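Local coordinates for mandelate racemase/muconate lactonizing enzyme/Enolase superfamily (Rhodobacter sphaeroides, PDB 2HZG), which belongs to the enolase superfamily, pairing an N-terminal capping domain with a C-terminal barrel that holds a bound sodium ion, at residues F161-R173 with L190-F204. Numbering follows the deposited sequence.
Sequences FAAVKFGWGPIGR and LGPDGDLMVDVGQIF. With NA (sodium ion), chain C.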
loop_
_atom_site.group_PDB
_atom_site.type_symbol
_atom_site.label_atom_id
_atom_site.label_comp_id
_atom_site.label_asym_id
_atom_site.label_seq_id
_atom_site.Cartn_x
_atom_site.Cartn_y
_atom_site.Cartn_z
ATOM N N PHE A 161 33.578 -1.775 -12.689
ATOM C CA PHE A 161 32.208 -2.017 -13.139
ATOM C C PHE A 161 32.111 -1.920 -14.644
ATOM O O PHE A 161 32.601 -0.960 -15.251
ATOM C CB PHE A 161 31.235 -1.024 -12.507
ATOM C CG PHE A 161 31.014 -1.240 -11.048
ATOM C CD1 PHE A 161 30.144 -2.254 -10.603
ATOM C CD2 PHE A 161 31.657 -0.432 -10.110
ATOM C CE1 PHE A 161 29.928 -2.466 -9.262
ATOM C CE2 PHE A 161 31.435 -0.629 -8.737
ATOM C CZ PHE A 161 30.567 -1.658 -8.317
ATOM N N ALA A 162 31.461 -2.915 -15.230
ATOM C CA ALA A 162 31.184 -2.970 -16.654
ATOM C C ALA A 162 29.795 -2.408 -17.004
ATOM O O ALA A 162 29.400 -2.380 -18.180
ATOM C CB ALA A 162 31.280 -4.407 -17.126
ATOM N N ALA A 163 29.044 -1.999 -15.984
ATOM C CA ALA A 163 27.687 -1.499 -16.173
ATOM C C ALA A 163 27.374 -0.527 -15.053
ATOM O O ALA A 163 27.837 -0.713 -13.923
ATOM C CB ALA A 163 26.673 -2.645 -16.221
ATOM N N VAL A 164 26.650 0.548 -15.378
ATOM C CA VAL A 164 26.301 1.590 -14.403
ATOM C C VAL A 164 24.841 2.021 -14.595
ATOM O O VAL A 164 24.355 2.107 -15.733
ATOM C CB VAL A 164 27.224 2.849 -14.504
ATOM C CG1 VAL A 164 26.802 3.921 -13.509
ATOM C CG2 VAL A 164 28.707 2.496 -14.274
ATOM N N LYS A 165 24.159 2.289 -13.481
ATOM C CA LYS A 165 22.827 2.893 -13.505
ATOM C C LYS A 165 22.899 4.191 -12.726
ATOM O O LYS A 165 23.514 4.244 -11.671
ATOM C CB LYS A 165 21.780 1.971 -12.871
ATOM C CG LYS A 165 20.347 2.508 -13.008
ATOM C CD LYS A 165 19.343 1.493 -12.510
ATOM C CE LYS A 165 19.151 1.576 -11.003
ATOM N NZ LYS A 165 18.181 0.534 -10.532
ATOM N N PHE A 166 22.315 5.251 -13.264
ATOM C CA PHE A 166 22.096 6.461 -12.493
ATOM C C PHE A 166 20.606 6.653 -12.257
ATOM O O PHE A 166 19.795 6.406 -13.141
ATOM C CB PHE A 166 22.662 7.682 -13.212
ATOM C CG PHE A 166 24.148 7.728 -13.216
ATOM C CD1 PHE A 166 24.825 8.262 -12.139
ATOM C CD2 PHE A 166 24.875 7.176 -14.270
ATOM C CE1 PHE A 166 26.196 8.293 -12.116
ATOM C CE2 PHE A 166 26.259 7.208 -14.247
ATOM C CZ PHE A 166 26.909 7.751 -13.166
ATOM N N GLY A 167 20.262 7.123 -11.068
ATOM C CA GLY A 167 18.868 7.310 -10.718
ATOM C C GLY A 167 18.684 8.635 -10.060
ATOM O O GLY A 167 19.636 9.189 -9.508
ATOM N N TRP A 168 17.464 9.154 -10.138
ATOM C CA TRP A 168 17.027 10.241 -9.264
ATOM C C TRP A 168 17.913 11.496 -9.411
ATOM O O TRP A 168 18.249 11.899 -10.538
ATOM C CB TRP A 168 16.975 9.763 -7.799
ATOM C CG TRP A 168 16.137 8.510 -7.549
ATOM C CD1 TRP A 168 16.547 7.199 -7.673
ATOM C CD2 TRP A 168 14.777 8.458 -7.105
ATOM N NE1 TRP A 168 15.520 6.347 -7.347
ATOM C CE2 TRP A 168 14.427 7.088 -6.981
ATOM C CE3 TRP A 168 13.821 9.429 -6.785
ATOM C CZ2 TRP A 168 13.152 6.672 -6.562
ATOM C CZ3 TRP A 168 12.551 9.010 -6.353
ATOM C CH2 TRP A 168 12.235 7.649 -6.250
ATOM N N GLY A 169 18.290 12.104 -8.289
ATOM C CA GLY A 169 18.936 13.426 -8.339
ATOM C C GLY A 169 18.010 14.356 -9.115
ATOM O O GLY A 169 16.798 14.362 -8.884
ATOM N N PRO A 170 18.568 15.165 -10.045
ATOM C CA PRO A 170 17.694 16.086 -10.807
ATOM C C PRO A 170 16.995 15.507 -12.035
ATOM O O PRO A 170 16.317 16.257 -12.754
ATOM C CB PRO A 170 18.655 17.196 -11.238
ATOM C CG PRO A 170 20.005 16.520 -11.337
ATOM C CD PRO A 170 19.999 15.336 -10.375
ATOM N N ILE A 171 17.153 14.211 -12.305
ATOM C CA ILE A 171 16.676 13.671 -13.564
ATOM C C ILE A 171 15.142 13.845 -13.656
ATOM O O ILE A 171 14.429 13.691 -12.658
ATOM C CB ILE A 171 17.143 12.191 -13.803
ATOM C CG1 ILE A 171 17.284 11.878 -15.302
ATOM C CG2 ILE A 171 16.289 11.178 -13.001
ATOM C CD1 ILE A 171 18.464 12.657 -15.994
ATOM N N GLY A 172 14.679 14.248 -14.840
ATOM C CA GLY A 172 13.268 14.426 -15.136
ATOM C C GLY A 172 12.584 15.576 -14.432
ATOM O O GLY A 172 11.404 15.792 -14.650
ATOM N N ARG A 173 13.308 16.322 -13.592
ATOM C CA ARG A 173 12.706 17.401 -12.797
ATOM C C ARG A 173 12.457 18.684 -13.590
ATOM O O ARG A 173 11.622 19.509 -13.197
ATOM C CB ARG A 173 13.554 17.728 -11.562
ATOM C CG ARG A 173 13.696 16.548 -10.596
ATOM C CD ARG A 173 14.188 16.975 -9.219
ATOM N NE ARG A 173 13.081 17.462 -8.403
ATOM C CZ ARG A 173 12.258 16.684 -7.702
ATOM N NH1 ARG A 173 12.406 15.360 -7.709
ATOM N NH2 ARG A 173 11.281 17.230 -6.989
ATOM N N LEU A 190 31.257 6.692 -18.660
ATOM C CA LEU A 190 31.266 5.237 -18.656
ATOM C C LEU A 190 32.089 4.680 -19.795
ATOM O O LEU A 190 32.675 3.594 -19.674
ATOM C CB LEU A 190 29.835 4.668 -18.738
ATOM C CG LEU A 190 29.655 3.148 -18.886
ATOM C CD1 LEU A 190 30.306 2.397 -17.701
ATOM C CD2 LEU A 190 28.184 2.772 -19.035
ATOM N N GLY A 191 32.105 5.402 -20.911
ATOM C CA GLY A 191 32.700 4.889 -22.134
ATOM C C GLY A 191 31.666 4.172 -22.983
ATOM O O GLY A 191 30.569 3.863 -22.498
ATOM N N PRO A 192 32.011 3.887 -24.253
ATOM C CA PRO A 192 31.030 3.337 -25.200
ATOM C C PRO A 192 30.585 1.891 -24.978
ATOM O O PRO A 192 29.484 1.528 -25.391
ATOM C CB PRO A 192 31.733 3.486 -26.567
ATOM C CG PRO A 192 33.204 3.492 -26.245
ATOM C CD PRO A 192 33.335 4.123 -24.880
ATOM N N ASP A 193 31.409 1.067 -24.339
ATOM C CA ASP A 193 31.111 -0.373 -24.262
ATOM C C ASP A 193 30.219 -0.826 -23.102
ATOM O O ASP A 193 29.496 -1.808 -23.230
ATOM C CB ASP A 193 32.404 -1.184 -24.266
ATOM C CG ASP A 193 33.257 -0.916 -25.500
ATOM O OD1 ASP A 193 32.687 -0.680 -26.600
ATOM O OD2 ASP A 193 34.497 -0.941 -25.356
ATOM N N GLY A 194 30.271 -0.119 -21.979
ATOM C CA GLY A 194 29.475 -0.488 -20.810
ATOM C C GLY A 194 27.972 -0.418 -21.004
ATOM O O GLY A 194 27.488 0.287 -21.885
ATOM N N ASP A 195 27.237 -1.162 -20.180
ATOM C CA ASP A 195 25.782 -1.026 -20.105
ATOM C C ASP A 195 25.415 0.181 -19.240
ATOM O O ASP A 195 25.985 0.392 -18.152
ATOM C CB ASP A 195 25.130 -2.300 -19.567
ATOM C CG ASP A 195 25.347 -3.502 -20.473
ATOM O OD1 ASP A 195 25.568 -3.301 -21.676
ATOM O OD2 ASP A 195 25.275 -4.656 -19.992
ATOM N N LEU A 196 24.495 0.993 -19.757
ATOM C CA LEU A 196 24.020 2.163 -19.049
ATOM C C LEU A 196 22.519 2.047 -18.833
ATOM O O LEU A 196 21.767 1.761 -19.770
ATOM C CB LEU A 196 24.360 3.458 -19.801
ATOM C CG LEU A 196 23.900 4.786 -19.194
ATOM C CD1 LEU A 196 24.499 5.048 -17.807
ATOM C CD2 LEU A 196 24.225 5.939 -20.133
ATOM N N MET A 197 22.102 2.245 -17.584
ATOM C CA MET A 197 20.696 2.210 -17.230
ATOM C C MET A 197 20.335 3.539 -16.578
ATOM O O MET A 197 21.197 4.204 -15.995
ATOM C CB MET A 197 20.393 1.037 -16.301
ATOM C CG MET A 197 20.547 -0.344 -16.951
ATOM S SD MET A 197 22.269 -0.915 -17.152
ATOM C CE MET A 197 22.710 -1.288 -15.511
ATOM N N VAL A 198 19.062 3.917 -16.703
ATOM C CA VAL A 198 18.558 5.160 -16.145
ATOM C C VAL A 198 17.292 4.905 -15.335
ATOM O O VAL A 198 16.373 4.225 -15.796
ATOM C CB VAL A 198 18.291 6.223 -17.249
ATOM C CG1 VAL A 198 17.662 7.514 -16.653
ATOM C CG2 VAL A 198 19.585 6.529 -18.023
ATOM N N ASP A 199 17.271 5.457 -14.131
ATOM C CA ASP A 199 16.154 5.303 -13.206
ATOM C C ASP A 199 15.636 6.685 -12.857
ATOM O O ASP A 199 16.359 7.506 -12.311
ATOM C CB ASP A 199 16.669 4.556 -11.968
ATOM C CG ASP A 199 15.677 4.536 -10.800
ATOM O OD1 ASP A 199 14.494 4.910 -10.934
ATOM O OD2 ASP A 199 16.127 4.121 -9.698
ATOM N N VAL A 200 14.381 6.949 -13.194
ATOM C CA VAL A 200 13.796 8.278 -12.980
ATOM C C VAL A 200 12.866 8.417 -11.768
ATOM O O VAL A 200 12.236 9.465 -11.577
ATOM C CB VAL A 200 13.142 8.850 -14.272
ATOM C CG1 VAL A 200 14.213 8.970 -15.373
ATOM C CG2 VAL A 200 11.976 7.992 -14.745
ATOM N N GLY A 201 12.805 7.375 -10.945
ATOM C CA GLY A 201 12.098 7.464 -9.681
ATOM C C GLY A 201 10.659 7.959 -9.761
ATOM O O GLY A 201 10.251 8.798 -8.960
ATOM N N GLN A 202 9.904 7.458 -10.733
ATOM C CA GLN A 202 8.470 7.784 -10.873
ATOM C C GLN A 202 8.204 9.260 -11.202
ATOM O O GLN A 202 7.072 9.728 -11.084
ATOM C CB GLN A 202 7.689 7.360 -9.612
ATOM C CG GLN A 202 7.846 5.878 -9.218
ATOM C CD GLN A 202 6.899 5.487 -8.073
ATOM O OE1 GLN A 202 5.960 6.220 -7.755
ATOM N NE2 GLN A 202 7.182 4.378 -7.422
ATOM N N ILE A 203 9.234 9.991 -11.648
ATOM C CA ILE A 203 9.151 11.450 -11.742
ATOM C C ILE A 203 8.142 11.961 -12.781
ATOM O O ILE A 203 7.607 13.035 -12.619
ATOM C CB ILE A 203 10.537 12.114 -11.968
ATOM C CG1 ILE A 203 10.476 13.624 -11.686
ATOM C CG2 ILE A 203 11.029 11.850 -13.400
ATOM C CD1 ILE A 203 10.126 13.988 -10.235
ATOM N N PHE A 204 7.877 11.198 -13.837
ATOM C CA PHE A 204 6.917 11.657 -14.841
ATOM C C PHE A 204 5.478 11.449 -14.402
ATOM O O PHE A 204 4.565 11.926 -15.074
ATOM C CB PHE A 204 7.217 11.070 -16.227
ATOM C CG PHE A 204 8.619 11.355 -16.690
ATOM C CD1 PHE A 204 9.021 12.666 -16.943
ATOM C CD2 PHE A 204 9.545 10.315 -16.838
ATOM C CE1 PHE A 204 10.344 12.941 -17.339
ATOM C CE2 PHE A 204 10.859 10.575 -17.225
ATOM C CZ PHE A 204 11.256 11.888 -17.481
HETATM NA NA NA C . 15.220 2.255 -8.617
HETATM O O HOH W 1 17.543 1.524 -7.801
HETATM O O HOH W 2 15.135 3.160 -6.329
HETATM O O HOH W 3 13.933 11.571 -10.456
HETATM O O HOH W 4 13.155 4.183 -8.946
#
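Asp-199 ends its strand beside Gly-167 and reaches a sodium ion through OD2, at 2.3 Å. With CG anti to the backbone N (chi1 170°), the carboxylate leans toward the ion at the strand's C-terminal end. OD1 accepts the backbone N of Gly-201 at 3.0 Å from above the carboxylate plane; this Asx turn helps fix the group's rotation. Gly-201 lays its CA over the six-membered ring of Trp-168, 3.4 Å from the centroid, a CH-pi contact near the ring normal. Lys-165 crosses Met-197 at about a right angle, its CG 3.6 Å from Met-197 CB, then bends at chi3 (84°), which carries CE past Asp-199 CB. Its NZ donates to a sodium-bound water at 3.0 Å and forms salt bridges with Glu-227 and Glu-329. Behind these groups, parallel strands 163-167 and 195-199, joined by backbone bonds from Asp-195 N to Ala-162 O through to Trp-168 N to Asp-199 O, are linked by helix 176-190 in a beta-alpha-beta unit of the barrel. Glu-227, ending strand 225-227, and Glu-254, just past strand 249-252, complete the metal's protein ligands. The sodium and Lys-165 NZ, 3.9 Å apart, both lie by Asp-199 and Glu-227, whose carboxylates probably offset their nearness.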